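Local atomic coordinates of aminoglycoside phosphotransferase (Streptomyces rimosus, PDB entry 6FUC), a protein that probably inactivates streptomycin by transferring phosphate from ATP to its 3''-hydroxyl, as a kinase-like aminoglycoside resistance enzyme. Residues A[116-121]-A[182-187]; A[128-133]-A[213-218]. All coordinates share one frame; numbering follows the deposited sequence.

Interaction 1. Residues A[116-121]-A[182-187]; sequences RLHELP and QTVVCH
Val-185 gives up more surface here than any other residue of the two segments, and it meets the turn 117-120 with both its side chain and its carbonyl. Val-185 CG2 lies 3.9 Å from Leu-120 CB, while Val-185 CG1 faces Leu-117 CD1 at a looser 4.3 Å. The carbonyl oxygen, buried and without a hydrogen-bond partner in the model, is instead approached by carbon: His-118 CD2 comes to 3.2 Å from Val-185 O, and Leu-117 CG to 3.6 Å from the same atom.

His-118 is the second major contributor. Val-184 CG2 sits over the middle of the His-118 ring, 3.6 Å from its centroid and 11° off the normal, a CH-pi contact. Both ring nitrogens are satisfied outside the two segments, ND1 by Tyr-251 OH and NE2 by Asp-221 OD2, which fixes the rotation of the imidazole.

In this kinase-like fold, the end of helix 100-117 and the type I beta turn 117-120 that runs on from it pack on the short strand 184-186, which leads into the HGD catalytic-loop motif. Asp-221 OD2, from helix 219-233, also bonds the backbone N of His-187 in that motif, tying the two segments together indirectly through a link that recalls the one in protein kinases.

Leu-117 is the third. Its CG is anti to the backbone N (chi1 172°), which carries the isobutyl end across to the strand exit. There Leu-117 CD2 lies 3.6 Å from His-187 N and also touches His-187 CB. Beyond these, Leu-63 and Trp-62 of helix 50-63 pack against Leu-117 and Leu-120 respectively.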
loop_
_atom_site.group_PDB
_atom_site.type_symbol
_atom_site.label_atom_id
_atom_site.label_comp_id
_atom_site.label_asym_id
_atom_site.label_seq_id
_atom_site.Cartn_x
_atom_site.Cartn_y
_atom_site.Cartn_z
ATOM N N ARG A 116 -11.880 3.864 -10.122
ATOM C CA ARG A 116 -11.269 3.695 -11.442
ATOM C C ARG A 116 -10.218 2.587 -11.427
ATOM O O ARG A 116 -10.176 1.744 -12.334
ATOM C CB ARG A 116 -10.669 4.999 -11.956
ATOM C CG ARG A 116 -11.714 6.027 -12.299
ATOM C CD ARG A 116 -11.006 7.321 -12.811
ATOM N NE ARG A 116 -10.355 7.085 -14.151
ATOM C CZ ARG A 116 -9.061 6.846 -14.449
ATOM N NH1 ARG A 116 -8.037 6.792 -13.543
ATOM N NH2 ARG A 116 -8.815 6.610 -15.718
ATOM N N LEU A 117 -9.372 2.555 -10.402
ATOM C CA LEU A 117 -8.395 1.484 -10.285
ATOM C C LEU A 117 -9.081 0.124 -10.199
ATOM O O LEU A 117 -8.709 -0.856 -10.894
ATOM C CB LEU A 117 -7.506 1.725 -9.089
ATOM C CG LEU A 117 -6.545 0.633 -8.691
ATOM C CD1 LEU A 117 -5.501 0.362 -9.763
ATOM C CD2 LEU A 117 -5.862 0.996 -7.387
ATOM N N HIS A 118 -10.118 0.070 -9.349
ATOM C CA HIS A 118 -10.895 -1.115 -9.146
ATOM C C HIS A 118 -11.849 -1.475 -10.348
ATOM O O HIS A 118 -12.677 -2.405 -10.260
ATOM C CB HIS A 118 -11.736 -1.017 -7.898
ATOM C CG HIS A 118 -10.960 -1.049 -6.612
ATOM N ND1 HIS A 118 -11.596 -1.149 -5.404
ATOM C CD2 HIS A 118 -9.634 -1.059 -6.342
ATOM C CE1 HIS A 118 -10.703 -1.190 -4.442
ATOM N NE2 HIS A 118 -9.483 -1.112 -4.981
ATOM N N GLU A 119 -11.819 -0.737 -11.377
ATOM C CA GLU A 119 -12.524 -1.070 -12.595
ATOM C C GLU A 119 -11.608 -1.602 -13.656
ATOM O O GLU A 119 -12.127 -2.083 -14.677
ATOM C CB GLU A 119 -13.341 0.145 -13.095
ATOM C CG GLU A 119 -14.587 0.275 -12.220
ATOM C CD GLU A 119 -15.450 1.453 -12.585
ATOM O OE1 GLU A 119 -15.076 2.267 -13.418
ATOM O OE2 GLU A 119 -16.515 1.616 -11.999
ATOM N N LEU A 120 -10.292 -1.640 -13.455
ATOM C CA LEU A 120 -9.447 -2.362 -14.405
ATOM C C LEU A 120 -9.900 -3.815 -14.473
ATOM O O LEU A 120 -10.242 -4.393 -13.459
ATOM C CB LEU A 120 -7.989 -2.305 -13.981
ATOM C CG LEU A 120 -7.337 -0.912 -14.024
ATOM C CD1 LEU A 120 -5.906 -1.039 -13.577
ATOM C CD2 LEU A 120 -7.453 -0.282 -15.396
ATOM N N PRO A 121 -9.940 -4.450 -15.650
ATOM C CA PRO A 121 -10.444 -5.820 -15.717
ATOM C C PRO A 121 -9.544 -6.815 -15.018
ATOM O O PRO A 121 -8.404 -6.973 -15.396
ATOM C CB PRO A 121 -10.529 -6.091 -17.237
ATOM C CG PRO A 121 -9.627 -5.077 -17.833
ATOM C CD PRO A 121 -9.633 -3.897 -16.955
ATOM N N GLN A 182 -16.183 -11.056 -6.070
ATOM C CA GLN A 182 -15.998 -9.615 -6.212
ATOM C C GLN A 182 -14.438 -9.485 -6.097
ATOM O O GLN A 182 -13.867 -9.418 -5.033
ATOM C CB GLN A 182 -16.637 -8.811 -5.076
ATOM C CG GLN A 182 -18.180 -8.910 -4.909
ATOM C CD GLN A 182 -18.801 -8.536 -3.534
ATOM O OE1 GLN A 182 -18.208 -8.040 -2.686
ATOM N NE2 GLN A 182 -20.075 -8.848 -3.388
ATOM N N THR A 183 -13.778 -9.724 -7.185
ATOM C CA THR A 183 -12.370 -9.383 -7.306
ATOM C C THR A 183 -12.198 -8.099 -8.113
ATOM O O THR A 183 -12.915 -7.867 -9.093
ATOM C CB THR A 183 -11.628 -10.554 -8.027
ATOM O OG1 THR A 183 -11.554 -11.678 -7.185
ATOM C CG2 THR A 183 -10.201 -10.243 -8.500
ATOM N N VAL A 184 -11.221 -7.324 -7.695
ATOM C CA VAL A 184 -10.800 -6.122 -8.393
ATOM C C VAL A 184 -9.280 -6.096 -8.441
ATOM O O VAL A 184 -8.615 -6.871 -7.749
ATOM C CB VAL A 184 -11.328 -4.836 -7.718
ATOM C CG1 VAL A 184 -12.831 -4.824 -7.604
ATOM C CG2 VAL A 184 -10.704 -4.650 -6.359
ATOM N N VAL A 185 -8.716 -5.179 -9.245
ATOM C CA VAL A 185 -7.297 -4.856 -9.143
ATOM C C VAL A 185 -7.110 -3.884 -8.001
ATOM O O VAL A 185 -7.520 -2.734 -8.060
ATOM C CB VAL A 185 -6.741 -4.269 -10.435
ATOM C CG1 VAL A 185 -5.274 -3.939 -10.262
ATOM C CG2 VAL A 185 -6.979 -5.213 -11.624
ATOM N N CYS A 186 -6.568 -4.396 -6.881
ATOM C CA CYS A 186 -6.292 -3.597 -5.718
ATOM C C CYS A 186 -4.918 -2.885 -5.819
ATOM O O CYS A 186 -3.970 -3.421 -6.368
ATOM C CB CYS A 186 -6.269 -4.451 -4.446
ATOM S SG CYS A 186 -7.877 -4.889 -3.810
ATOM N N HIS A 187 -4.866 -1.706 -5.216
ATOM C CA HIS A 187 -3.578 -1.055 -4.963
ATOM C C HIS A 187 -2.645 -1.951 -4.157
ATOM O O HIS A 187 -1.452 -2.027 -4.444
ATOM C CB HIS A 187 -3.877 0.250 -4.194
ATOM C CG HIS A 187 -2.652 0.934 -3.742
ATOM N ND1 HIS A 187 -1.937 0.522 -2.655
ATOM C CD2 HIS A 187 -2.006 2.000 -4.272
ATOM C CE1 HIS A 187 -0.869 1.296 -2.564
ATOM N NE2 HIS A 187 -0.907 2.227 -3.517
#

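Interaction 2. Residues A[128-133]-A[213-218]; sequences TRELGE and LGRADP
Arg-129 and Arg-215 are joined through their backbones: Arg-129 N donates to Arg-215 O over 2.9 Å, with an N-H...O angle of 158°. Arg-215 also has a backbone bond to Phe-127, so Thr-128 is bracketed in a single bridge, with the two chains running parallel. Gly-214, whose backbone angles by themselves call for glycine, brings its CA to 4.0 Å from Thr-128 CA.

The ionic component is the Glu-130–Arg-215 salt bridge. Arg-215 NE reaches Glu-130 OE2 at 3.0 Å; the acceptor lies close to the guanidinium plane, yet the N-H arrives from above the carboxylate, 45° out of its plane. The two groups are accordingly turned 53° against each other and are not paired side by side. A water spans the other ends, donating to Glu-130 OE1 at 2.7 Å and accepting from Arg-215 NH2 at 2.9 Å. Arg-215 NH1 turns to Pro-122 O.

Van der Waals packing of methyl groups on the two guanidinium groups completes the contact. Thr-128 CG2 rests over one guanidinium face of Arg-215, 3.3 Å from Arg-215 NH2 and toward the rim. Arg-129 bends at its second and third torsions and passes Ala-216, whose CB is 3.8 Å from Arg-129 NE; Arg-129 NH1 goes on to the carbonyl O of Gly-188, the glycine of the HGD motif. The segment 213-218, just after the DLG motif that corresponds to the kinase DFG, is therefore edged by the lead-in to helix 131-143.

With NE, NH1 and NH2 held by a carboxylate, a carbonyl and a water, the Arg-215 guanidinium has its rotation fixed, and its charge would tend to keep Glu-130 ionised.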
loop_
_atom_site.group_PDB
_atom_site.type_symbol
_atom_site.label_atom_id
_atom_site.label_comp_id
_atom_site.label_asym_id
_atom_site.label_seq_id
_atom_site.Cartn_x
_atom_site.Cartn_y
_atom_site.Cartn_z
ATOM N N THR A 128 -1.275 -10.589 -8.862
ATOM C CA THR A 128 -2.229 -10.997 -7.849
ATOM C C THR A 128 -1.725 -10.670 -6.448
ATOM O O THR A 128 -0.534 -10.737 -6.175
ATOM C CB THR A 128 -2.548 -12.477 -7.957
ATOM O OG1 THR A 128 -1.394 -13.257 -7.588
ATOM C CG2 THR A 128 -3.112 -12.849 -9.285
ATOM N N ARG A 129 -2.667 -10.388 -5.559
ATOM C CA ARG A 129 -2.383 -10.378 -4.097
ATOM C C ARG A 129 -3.596 -11.017 -3.419
ATOM O O ARG A 129 -4.188 -10.503 -2.489
ATOM C CB ARG A 129 -2.074 -8.983 -3.540
ATOM C CG ARG A 129 -3.131 -7.945 -3.719
ATOM C CD ARG A 129 -3.276 -7.081 -2.498
ATOM N NE ARG A 129 -3.791 -7.916 -1.384
ATOM C CZ ARG A 129 -3.887 -7.528 -0.117
ATOM N NH1 ARG A 129 -3.453 -6.360 0.338
ATOM N NH2 ARG A 129 -4.540 -8.323 0.719
ATOM N N GLU A 130 -3.980 -12.190 -3.934
ATOM C CA GLU A 130 -5.167 -12.861 -3.521
ATOM C C GLU A 130 -4.969 -13.499 -2.145
ATOM O O GLU A 130 -3.841 -13.625 -1.641
ATOM C CB GLU A 130 -5.661 -13.855 -4.585
ATOM C CG GLU A 130 -6.234 -13.170 -5.806
ATOM C CD GLU A 130 -6.250 -13.988 -7.034
ATOM O OE1 GLU A 130 -5.427 -14.983 -7.143
ATOM O OE2 GLU A 130 -7.038 -13.670 -7.957
ATOM N N LEU A 131 -6.097 -13.909 -1.555
ATOM C CA LEU A 131 -6.048 -14.261 -0.152
ATOM C C LEU A 131 -5.158 -15.461 0.098
ATOM O O LEU A 131 -4.534 -15.556 1.150
ATOM C CB LEU A 131 -7.489 -14.500 0.319
ATOM C CG LEU A 131 -7.627 -14.879 1.769
ATOM C CD1 LEU A 131 -6.945 -13.912 2.700
ATOM C CD2 LEU A 131 -9.092 -14.979 2.073
ATOM N N GLY A 132 -5.138 -16.439 -0.799
ATOM C CA GLY A 132 -4.277 -17.589 -0.527
ATOM C C GLY A 132 -2.827 -17.218 -0.399
ATOM O O GLY A 132 -2.102 -17.722 0.486
ATOM N N GLU A 133 -2.342 -16.306 -1.252
ATOM C CA GLU A 133 -0.985 -15.789 -1.126
ATOM C C GLU A 133 -0.776 -14.985 0.158
ATOM O O GLU A 133 0.241 -15.123 0.837
ATOM C CB GLU A 133 -0.641 -14.884 -2.303
ATOM C CG GLU A 133 0.714 -14.157 -2.169
ATOM C CD GLU A 133 1.092 -13.347 -3.374
ATOM O OE1 GLU A 133 0.404 -13.408 -4.413
ATOM O OE2 GLU A 133 2.200 -12.758 -3.282
ATOM N N LEU A 213 0.335 -4.392 -5.646
ATOM C CA LEU A 213 -0.774 -4.245 -6.604
ATOM C C LEU A 213 -1.162 -5.626 -7.143
ATOM O O LEU A 213 -0.311 -6.463 -7.463
ATOM C CB LEU A 213 -0.309 -3.335 -7.715
ATOM C CG LEU A 213 -1.288 -3.115 -8.849
ATOM C CD1 LEU A 213 -1.471 -1.673 -9.270
ATOM C CD2 LEU A 213 -1.213 -4.050 -9.904
ATOM N N GLY A 214 -2.471 -5.851 -7.291
ATOM C CA GLY A 214 -2.916 -7.076 -7.935
ATOM C C GLY A 214 -4.315 -7.410 -7.580
ATOM O O GLY A 214 -4.938 -6.773 -6.706
ATOM N N ARG A 215 -4.840 -8.480 -8.194
ATOM C CA ARG A 215 -6.167 -8.960 -7.886
ATOM C C ARG A 215 -6.316 -9.239 -6.400
ATOM O O ARG A 215 -5.470 -9.907 -5.792
ATOM C CB ARG A 215 -6.421 -10.298 -8.594
ATOM C CG ARG A 215 -6.676 -10.168 -10.075
ATOM C CD ARG A 215 -7.295 -11.414 -10.661
ATOM N NE ARG A 215 -6.440 -12.579 -10.712
ATOM C CZ ARG A 215 -5.625 -12.844 -11.732
ATOM N NH1 ARG A 215 -5.513 -11.959 -12.711
ATOM N NH2 ARG A 215 -4.922 -13.953 -11.770
ATOM N N ALA A 216 -7.479 -8.850 -5.846
ATOM C CA ALA A 216 -7.884 -9.188 -4.521
ATOM C C ALA A 216 -9.322 -8.708 -4.317
ATOM O O ALA A 216 -9.893 -8.009 -5.152
ATOM C CB ALA A 216 -6.964 -8.584 -3.455
ATOM N N ASP A 217 -9.910 -9.071 -3.183
ATOM C CA ASP A 217 -11.181 -8.517 -2.780
ATOM C C ASP A 217 -11.021 -6.987 -2.590
ATOM O O ASP A 217 -10.022 -6.568 -1.995
ATOM C CB ASP A 217 -11.580 -9.205 -1.461
ATOM C CG ASP A 217 -12.929 -8.849 -0.935
ATOM O OD1 ASP A 217 -13.282 -7.662 -0.797
ATOM O OD2 ASP A 217 -13.674 -9.769 -0.633
ATOM N N PRO A 218 -11.989 -6.176 -3.043
ATOM C CA PRO A 218 -11.819 -4.719 -2.817
ATOM C C PRO A 218 -11.606 -4.316 -1.369
ATOM O O PRO A 218 -11.019 -3.272 -1.115
ATOM C CB PRO A 218 -13.102 -4.147 -3.374
ATOM C CG PRO A 218 -14.090 -5.270 -3.415
ATOM C CD PRO A 218 -13.241 -6.501 -3.723
HETATM O O HOH W 1 0.793 -8.575 -5.240
HETATM O O HOH W 2 -5.473 -15.875 -9.690
#

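How the interactions relate
Each interaction contributes one strand of a small antiparallel sheet, in which strands 184-186 and 214-216 are paired: Cys-186 N lies 2.9 Å from Gly-214 O, and Val-184 N the same distance from Ala-216 O, both probable hydrogen bonds. Segment 116-121 covers the first strand and segment 128-133 borders the second, the two joined by a short connection between helices 100-117 and 131-143. Place and chemistry go together. The buried interaction 1 has no hydrogen bond directly between its segments and relies on apolar and aromatic packing; the partly buried interaction 2 uses one backbone hydrogen bond of a single bridge, a salt bridge and water. Their centres lie about 10 Å apart.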